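Local atomic coordinates of sarcosine oxidase (PDB entry 1Y56), a protein that probably catalyses the oxidation of L-proline as the FAD-containing beta subunit of a dehydrogenase complex that also carries FMN and ATP. Residues Gly195-Asn209 / Glu323-Gly335. Sequence-based numbering, arbitrary orientation.
With FAD (flavin-adenine dinucleotide), chain I.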
loop_
_atom_site.group_PDB
_atom_site.type_symbol
_atom_site.label_atom_id
_atom_site.label_comp_id
_atom_site.label_asym_id
_atom_site.label_seq_id
_atom_site.Cartn_x
_atom_site.Cartn_y
_atom_site.Cartn_z
ATOM N N GLY B 195 -7.999 -45.719 27.508
ATOM C CA GLY B 195 -8.000 -45.690 28.961
ATOM C C GLY B 195 -6.604 -45.589 29.534
ATOM O O GLY B 195 -6.442 -45.254 30.703
ATOM N N ILE B 196 -5.601 -45.875 28.703
ATOM C CA ILE B 196 -4.193 -45.876 29.110
ATOM C C ILE B 196 -3.364 -44.942 28.227
ATOM O O ILE B 196 -3.291 -45.141 26.999
ATOM C CB ILE B 196 -3.589 -47.288 28.988
ATOM C CG1 ILE B 196 -4.429 -48.315 29.761
ATOM C CG2 ILE B 196 -2.118 -47.296 29.411
ATOM C CD1 ILE B 196 -4.217 -49.758 29.281
ATOM N N VAL B 197 -2.738 -43.929 28.837
ATOM C CA VAL B 197 -1.841 -43.038 28.080
ATOM C C VAL B 197 -0.442 -42.942 28.691
ATOM O O VAL B 197 -0.291 -43.011 29.923
ATOM C CB VAL B 197 -2.433 -41.611 27.816
ATOM C CG1 VAL B 197 -3.949 -41.638 27.747
ATOM C CG2 VAL B 197 -1.991 -40.632 28.852
ATOM N N VAL B 198 0.565 -42.805 27.820
ATOM C CA VAL B 198 1.956 -42.631 28.245
ATOM C C VAL B 198 2.512 -41.304 27.753
ATOM O O VAL B 198 2.534 -41.050 26.547
ATOM C CB VAL B 198 2.878 -43.763 27.734
ATOM C CG1 VAL B 198 4.334 -43.477 28.107
ATOM C CG2 VAL B 198 2.443 -45.099 28.294
ATOM N N ASN B 199 2.965 -40.474 28.689
ATOM C CA ASN B 199 3.588 -39.197 28.367
ATOM C C ASN B 199 5.092 -39.353 28.107
ATOM O O ASN B 199 5.889 -39.486 29.052
ATOM C CB ASN B 199 3.325 -38.190 29.493
ATOM C CG ASN B 199 3.984 -36.840 29.261
ATOM O OD1 ASN B 199 4.189 -36.086 30.205
ATOM N ND2 ASN B 199 4.301 -36.523 28.008
ATOM N N ALA B 200 5.468 -39.341 26.826
ATOM C CA ALA B 200 6.871 -39.410 26.445
ATOM C C ALA B 200 7.234 -38.222 25.557
ATOM O O ALA B 200 7.542 -38.375 24.369
ATOM C CB ALA B 200 7.175 -40.714 25.758
ATOM N N THR B 201 7.201 -37.032 26.141
ATOM C CA THR B 201 7.431 -35.822 25.387
ATOM C C THR B 201 8.532 -35.022 26.068
ATOM O O THR B 201 8.418 -33.803 26.191
ATOM C CB THR B 201 6.134 -34.961 25.323
ATOM O OG1 THR B 201 5.712 -34.620 26.650
ATOM C CG2 THR B 201 5.004 -35.705 24.623
ATOM N N ASN B 202 9.611 -35.681 26.491
ATOM C CA ASN B 202 10.352 -35.115 27.623
ATOM C C ASN B 202 10.338 -33.580 27.792
ATOM O O ASN B 202 9.675 -33.101 28.707
ATOM C CB ASN B 202 11.664 -35.855 28.016
ATOM C CG ASN B 202 12.805 -35.600 27.091
ATOM O OD1 ASN B 202 12.611 -35.318 25.914
ATOM N ND2 ASN B 202 14.024 -35.722 27.615
ATOM N N ALA B 203 10.982 -32.807 26.919
ATOM C CA ALA B 203 11.008 -31.343 27.105
ATOM C C ALA B 203 9.608 -30.732 27.270
ATOM O O ALA B 203 9.412 -29.800 28.051
ATOM C CB ALA B 203 11.767 -30.657 25.994
ATOM N N TRP B 204 8.637 -31.286 26.558
ATOM C CA TRP B 204 7.251 -30.821 26.635
ATOM C C TRP B 204 6.415 -31.469 27.762
ATOM O O TRP B 204 5.228 -31.164 27.911
ATOM C CB TRP B 204 6.552 -31.048 25.290
ATOM C CG TRP B 204 7.130 -30.278 24.145
ATOM C CD1 TRP B 204 6.719 -29.061 23.693
ATOM C CD2 TRP B 204 8.197 -30.686 23.281
ATOM N NE1 TRP B 204 7.467 -28.675 22.606
ATOM C CE2 TRP B 204 8.382 -29.653 22.331
ATOM C CE3 TRP B 204 9.025 -31.816 23.225
ATOM C CZ2 TRP B 204 9.368 -29.714 21.331
ATOM C CZ3 TRP B 204 10.012 -31.875 22.224
ATOM C CH2 TRP B 204 10.171 -30.830 21.294
ATOM N N ALA B 205 7.028 -32.348 28.550
ATOM C CA ALA B 205 6.292 -33.160 29.529
ATOM C C ALA B 205 5.278 -32.382 30.364
ATOM O O ALA B 205 4.145 -32.850 30.544
ATOM C CB ALA B 205 7.243 -33.926 30.428
ATOM N N ASN B 206 5.691 -31.209 30.858
ATOM C CA ASN B 206 4.824 -30.303 31.626
ATOM C C ASN B 206 3.530 -29.954 30.943
ATOM O O ASN B 206 2.475 -29.958 31.569
ATOM C CB ASN B 206 5.536 -28.992 31.925
ATOM C CG ASN B 206 6.218 -29.013 33.247
ATOM O OD1 ASN B 206 7.408 -28.722 33.338
ATOM N ND2 ASN B 206 5.484 -29.385 34.295
ATOM N N LEU B 207 3.635 -29.621 29.663
ATOM C CA LEU B 207 2.483 -29.300 28.858
ATOM C C LEU B 207 1.489 -30.446 28.881
ATOM O O LEU B 207 0.293 -30.224 29.084
ATOM C CB LEU B 207 2.906 -28.985 27.429
ATOM C CG LEU B 207 3.308 -27.554 27.065
ATOM C CD1 LEU B 207 3.957 -26.812 28.225
ATOM C CD2 LEU B 207 4.239 -27.595 25.862
ATOM N N ILE B 208 1.986 -31.667 28.701
ATOM C CA ILE B 208 1.122 -32.836 28.654
ATOM C C ILE B 208 0.531 -33.086 30.031
ATOM O O ILE B 208 -0.646 -33.425 30.152
ATOM C CB ILE B 208 1.881 -34.081 28.120
ATOM C CG1 ILE B 208 2.525 -33.773 26.766
ATOM C CG2 ILE B 208 0.952 -35.288 27.979
ATOM C CD1 ILE B 208 1.562 -33.191 25.706
ATOM N N ASN B 209 1.355 -32.888 31.059
ATOM C CA ASN B 209 0.925 -32.985 32.462
ATOM C C ASN B 209 -0.154 -31.969 32.821
ATOM O O ASN B 209 -1.155 -32.307 33.470
ATOM C CB ASN B 209 2.119 -32.823 33.396
ATOM C CG ASN B 209 3.052 -34.015 33.358
ATOM O OD1 ASN B 209 2.636 -35.146 33.114
ATOM N ND2 ASN B 209 4.322 -33.766 33.613
ATOM N N GLU B 323 -3.323 -41.108 40.512
ATOM C CA GLU B 323 -4.551 -40.321 40.664
ATOM C C GLU B 323 -5.248 -40.022 39.339
ATOM O O GLU B 323 -6.405 -39.590 39.323
ATOM C CB GLU B 323 -4.308 -39.041 41.480
ATOM C CG GLU B 323 -2.897 -38.483 41.390
ATOM C CD GLU B 323 -1.866 -39.255 42.234
ATOM O OE1 GLU B 323 -0.670 -38.915 42.163
ATOM O OE2 GLU B 323 -2.234 -40.198 42.964
ATOM N N LEU B 324 -4.548 -40.246 38.234
ATOM C CA LEU B 324 -5.216 -40.301 36.945
ATOM C C LEU B 324 -5.168 -41.733 36.470
ATOM O O LEU B 324 -4.103 -42.359 36.457
ATOM C CB LEU B 324 -4.590 -39.358 35.918
ATOM C CG LEU B 324 -5.304 -39.288 34.557
ATOM C CD1 LEU B 324 -6.799 -39.014 34.691
ATOM C CD2 LEU B 324 -4.669 -38.244 33.661
ATOM N N ASN B 325 -6.329 -42.260 36.098
ATOM C CA ASN B 325 -6.397 -43.679 35.796
ATOM C C ASN B 325 -5.919 -44.119 34.435
ATOM O O ASN B 325 -6.630 -44.076 33.413
ATOM C CB ASN B 325 -7.652 -44.373 36.303
ATOM C CG ASN B 325 -7.443 -44.942 37.685
ATOM O OD1 ASN B 325 -7.156 -44.204 38.629
ATOM N ND2 ASN B 325 -7.528 -46.267 37.807
ATOM N N ASP B 326 -4.645 -44.514 34.529
ATOM C CA ASP B 326 -3.783 -45.158 33.543
ATOM C C ASP B 326 -2.919 -44.137 32.820
ATOM O O ASP B 326 -2.713 -44.198 31.604
ATOM C CB ASP B 326 -4.547 -46.139 32.655
ATOM C CG ASP B 326 -5.465 -47.064 33.474
ATOM O OD1 ASP B 326 -5.063 -47.496 34.587
ATOM O OD2 ASP B 326 -6.600 -47.334 33.003
ATOM N N TYR B 327 -2.405 -43.205 33.620
ATOM C CA TYR B 327 -1.458 -42.209 33.159
ATOM C C TYR B 327 -0.068 -42.648 33.564
ATOM O O TYR B 327 0.170 -42.986 34.722
ATOM C CB TYR B 327 -1.769 -40.847 33.773
ATOM C CG TYR B 327 -0.986 -39.704 33.175
ATOM C CD1 TYR B 327 -1.225 -39.288 31.878
ATOM C CD2 TYR B 327 -0.022 -39.025 33.914
ATOM C CE1 TYR B 327 -0.519 -38.230 31.307
ATOM C CE2 TYR B 327 0.696 -37.957 33.353
ATOM C CZ TYR B 327 0.433 -37.565 32.042
ATOM O OH TYR B 327 1.109 -36.513 31.460
ATOM N N TYR B 328 0.844 -42.651 32.599
ATOM C CA TYR B 328 2.238 -42.966 32.876
ATOM C C TYR B 328 3.137 -41.862 32.373
ATOM O O TYR B 328 2.770 -41.098 31.482
ATOM C CB TYR B 328 2.654 -44.280 32.222
ATOM C CG TYR B 328 1.882 -45.488 32.686
ATOM C CD1 TYR B 328 0.606 -45.746 32.203
ATOM C CD2 TYR B 328 2.441 -46.380 33.589
ATOM C CE1 TYR B 328 -0.100 -46.855 32.622
ATOM C CE2 TYR B 328 1.753 -47.501 34.011
ATOM C CZ TYR B 328 0.477 -47.741 33.524
ATOM O OH TYR B 328 -0.226 -48.863 33.933
ATOM N N ILE B 329 4.323 -41.788 32.946
ATOM C CA ILE B 329 5.280 -40.811 32.505
ATOM C C ILE B 329 6.629 -41.497 32.287
ATOM O O ILE B 329 7.036 -42.355 33.077
ATOM C CB ILE B 329 5.353 -39.591 33.487
ATOM C CG1 ILE B 329 6.101 -38.410 32.845
ATOM C CG2 ILE B 329 5.945 -40.002 34.833
ATOM C CD1 ILE B 329 5.913 -37.075 33.546
ATOM N N ALA B 330 7.278 -41.138 31.180
ATOM C CA ALA B 330 8.663 -41.493 30.900
ATOM C C ALA B 330 9.336 -40.284 30.262
ATOM O O ALA B 330 9.426 -40.192 29.033
ATOM C CB ALA B 330 8.726 -42.678 29.969
ATOM N N ALA B 331 9.797 -39.351 31.098
ATOM C CA ALA B 331 10.290 -38.056 30.619
ATOM C C ALA B 331 11.307 -37.408 31.561
ATOM O O ALA B 331 11.294 -37.650 32.765
ATOM C CB ALA B 331 9.116 -37.115 30.389
ATOM N N GLY B 332 12.184 -36.580 31.002
ATOM C CA GLY B 332 13.167 -35.848 31.792
ATOM C C GLY B 332 14.501 -36.565 31.839
ATOM O O GLY B 332 15.091 -36.727 32.900
ATOM N N PHE B 333 14.998 -36.980 30.682
ATOM C CA PHE B 333 16.182 -37.823 30.653
ATOM C C PHE B 333 17.495 -37.060 30.807
ATOM O O PHE B 333 18.579 -37.650 30.861
ATOM C CB PHE B 333 16.155 -38.723 29.429
ATOM C CG PHE B 333 15.020 -39.718 29.445
ATOM C CD1 PHE B 333 15.128 -40.908 30.162
ATOM C CD2 PHE B 333 13.835 -39.459 28.762
ATOM C CE1 PHE B 333 14.065 -41.836 30.190
ATOM C CE2 PHE B 333 12.770 -40.379 28.784
ATOM C CZ PHE B 333 12.888 -41.570 29.496
ATOM N N SER B 334 17.384 -35.742 30.920
ATOM C CA SER B 334 18.503 -34.906 31.342
ATOM C C SER B 334 19.807 -35.180 30.584
ATOM O O SER B 334 20.882 -35.137 31.169
ATOM C CB SER B 334 18.732 -35.051 32.856
ATOM O OG SER B 334 17.503 -35.033 33.575
ATOM N N GLY B 335 19.706 -35.456 29.286
ATOM C CA GLY B 335 20.875 -35.485 28.419
ATOM C C GLY B 335 21.355 -36.867 28.023
ATOM O O GLY B 335 22.219 -37.003 27.150
HETATM P PA FAD I . 12.129 -36.294 22.108
HETATM O O1A FAD I . 12.112 -34.799 22.215
HETATM O O2A FAD I . 13.089 -36.932 21.139
HETATM O O5B FAD I . 10.631 -36.801 21.841
HETATM C C5B FAD I . 9.513 -36.097 22.357
HETATM C C4B FAD I . 8.544 -35.921 21.204
HETATM O O4B FAD I . 7.270 -35.548 21.717
HETATM C C3B FAD I . 8.967 -34.824 20.230
HETATM O O3B FAD I . 9.260 -35.400 18.947
HETATM C C2B FAD I . 7.776 -33.882 20.176
HETATM O O2B FAD I . 7.374 -33.527 18.863
HETATM C C1B FAD I . 6.657 -34.699 20.762
HETATM N N9A FAD I . 5.604 -33.843 21.350
HETATM C C8A FAD I . 5.753 -32.790 22.175
HETATM N N7A FAD I . 4.526 -32.286 22.445
HETATM C C5A FAD I . 3.619 -33.031 21.784
HETATM C C6A FAD I . 2.232 -33.007 21.685
HETATM N N6A FAD I . 1.510 -32.074 22.355
HETATM N N1A FAD I . 1.610 -33.923 20.919
HETATM C C2A FAD I . 2.306 -34.864 20.245
HETATM N N3A FAD I . 3.645 -34.916 20.320
HETATM C C4A FAD I . 4.310 -34.013 21.090
HETATM N N1 FAD I . 21.243 -38.716 24.887
HETATM C C2 FAD I . 22.042 -39.799 24.918
HETATM O O2 FAD I . 21.617 -40.838 25.455
HETATM N N3 FAD I . 23.281 -39.800 24.390
HETATM C C4 FAD I . 23.803 -38.714 23.787
HETATM O O4 FAD I . 24.956 -38.738 23.293
HETATM C C4X FAD I . 23.049 -37.549 23.725
HETATM N N5 FAD I . 23.503 -36.412 23.140
HETATM C C5X FAD I . 22.722 -35.300 23.093
HETATM C C6 FAD I . 23.227 -34.147 22.479
HETATM C C7 FAD I . 22.450 -32.987 22.404
HETATM C C7M FAD I . 23.011 -31.750 21.739
HETATM C C8 FAD I . 21.161 -32.989 22.956
HETATM C C8M FAD I . 20.294 -31.792 22.910
HETATM C C9 FAD I . 20.656 -34.135 23.570
HETATM C C9A FAD I . 21.422 -35.299 23.642
HETATM N N10 FAD I . 20.908 -36.394 24.241
HETATM C C10 FAD I . 21.683 -37.576 24.320
HETATM C "C1'" FAD I . 19.571 -36.351 24.823
HETATM C "C2'" FAD I . 18.598 -37.144 23.992
HETATM O "O2'" FAD I . 18.422 -36.448 22.765
HETATM C "C3'" FAD I . 17.274 -37.182 24.721
HETATM O "O3'" FAD I . 17.472 -37.706 26.040
HETATM C "C4'" FAD I . 16.294 -38.055 23.959
HETATM O "O4'" FAD I . 16.106 -37.577 22.615
HETATM C "C5'" FAD I . 14.951 -38.089 24.664
HETATM O "O5'" FAD I . 14.070 -38.734 23.756
HETATM P P FAD I . 12.510 -38.487 23.908
HETATM O O1P FAD I . 12.183 -38.612 25.373
HETATM O O2P FAD I . 11.836 -39.347 22.877
HETATM O O3P FAD I . 12.419 -36.916 23.559
HETATM O O HOH W 1 10.224 -38.574 27.020
#
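Val197 and Tyr327 sit side by side on neighbouring parallel strands of a Rossmann-type FAD-binding domain, their side chains on the same face, and the strand pair that holds them illustrates how such a sheet uses its two faces differently. Strands 196-199 and 327-331 run 19° apart, joined by four backbone hydrogen bonds: Val197 N and Asn199 N give to Asp326 O and Tyr328 O, while Val197 O and Asn199 O accept from Tyr328 N and Ala330 N. Strand 8-11 pairs with the other edge of 196-199.

On the face beneath helix 205-212, CG2 of Val197 meets the edge of the Tyr327 ring, 3.4 Å from CD1. With CG anti to the backbone N (chi1 -170°), that ring runs alongside Asn199 and carries its hydroxyl to the helix, where OH donates to Asn209 OD1 at 2.6 Å. The Asn209 amide is turned 70° from the ring plane, its oxygen lying at the ring edge; CD1 of Ile329 packs 3.7 Å from ND2 of the same amide. Sheet and helix are thus joined by a buried polar link set among apolar contacts. Tyr328 lies on the other face with Val198, its CE1 3.8 Å from CG2 of Ile196; Tyr328 and Ile196 also touch Ile352 of helix 337-354.

Where the strands end, both segments turn toward FAD. Ala331 CB, on the last strand residue, packs against Asn202 and, at 3.7 Å, Ala205 CB. Trp204 lays one ring face over the C8A edge of the adenine, offset toward the rim, CD2 being 3.4 Å from FAD C8A. Losing the indole to an alanine here is likely to uncover that edge and leave Glu191 of the neighbouring PH1363 chain without its N-H partner. Between the segments a water donates to Ala330 O and, at 2.6 Å, to the FAD phosphate oxygen O1P.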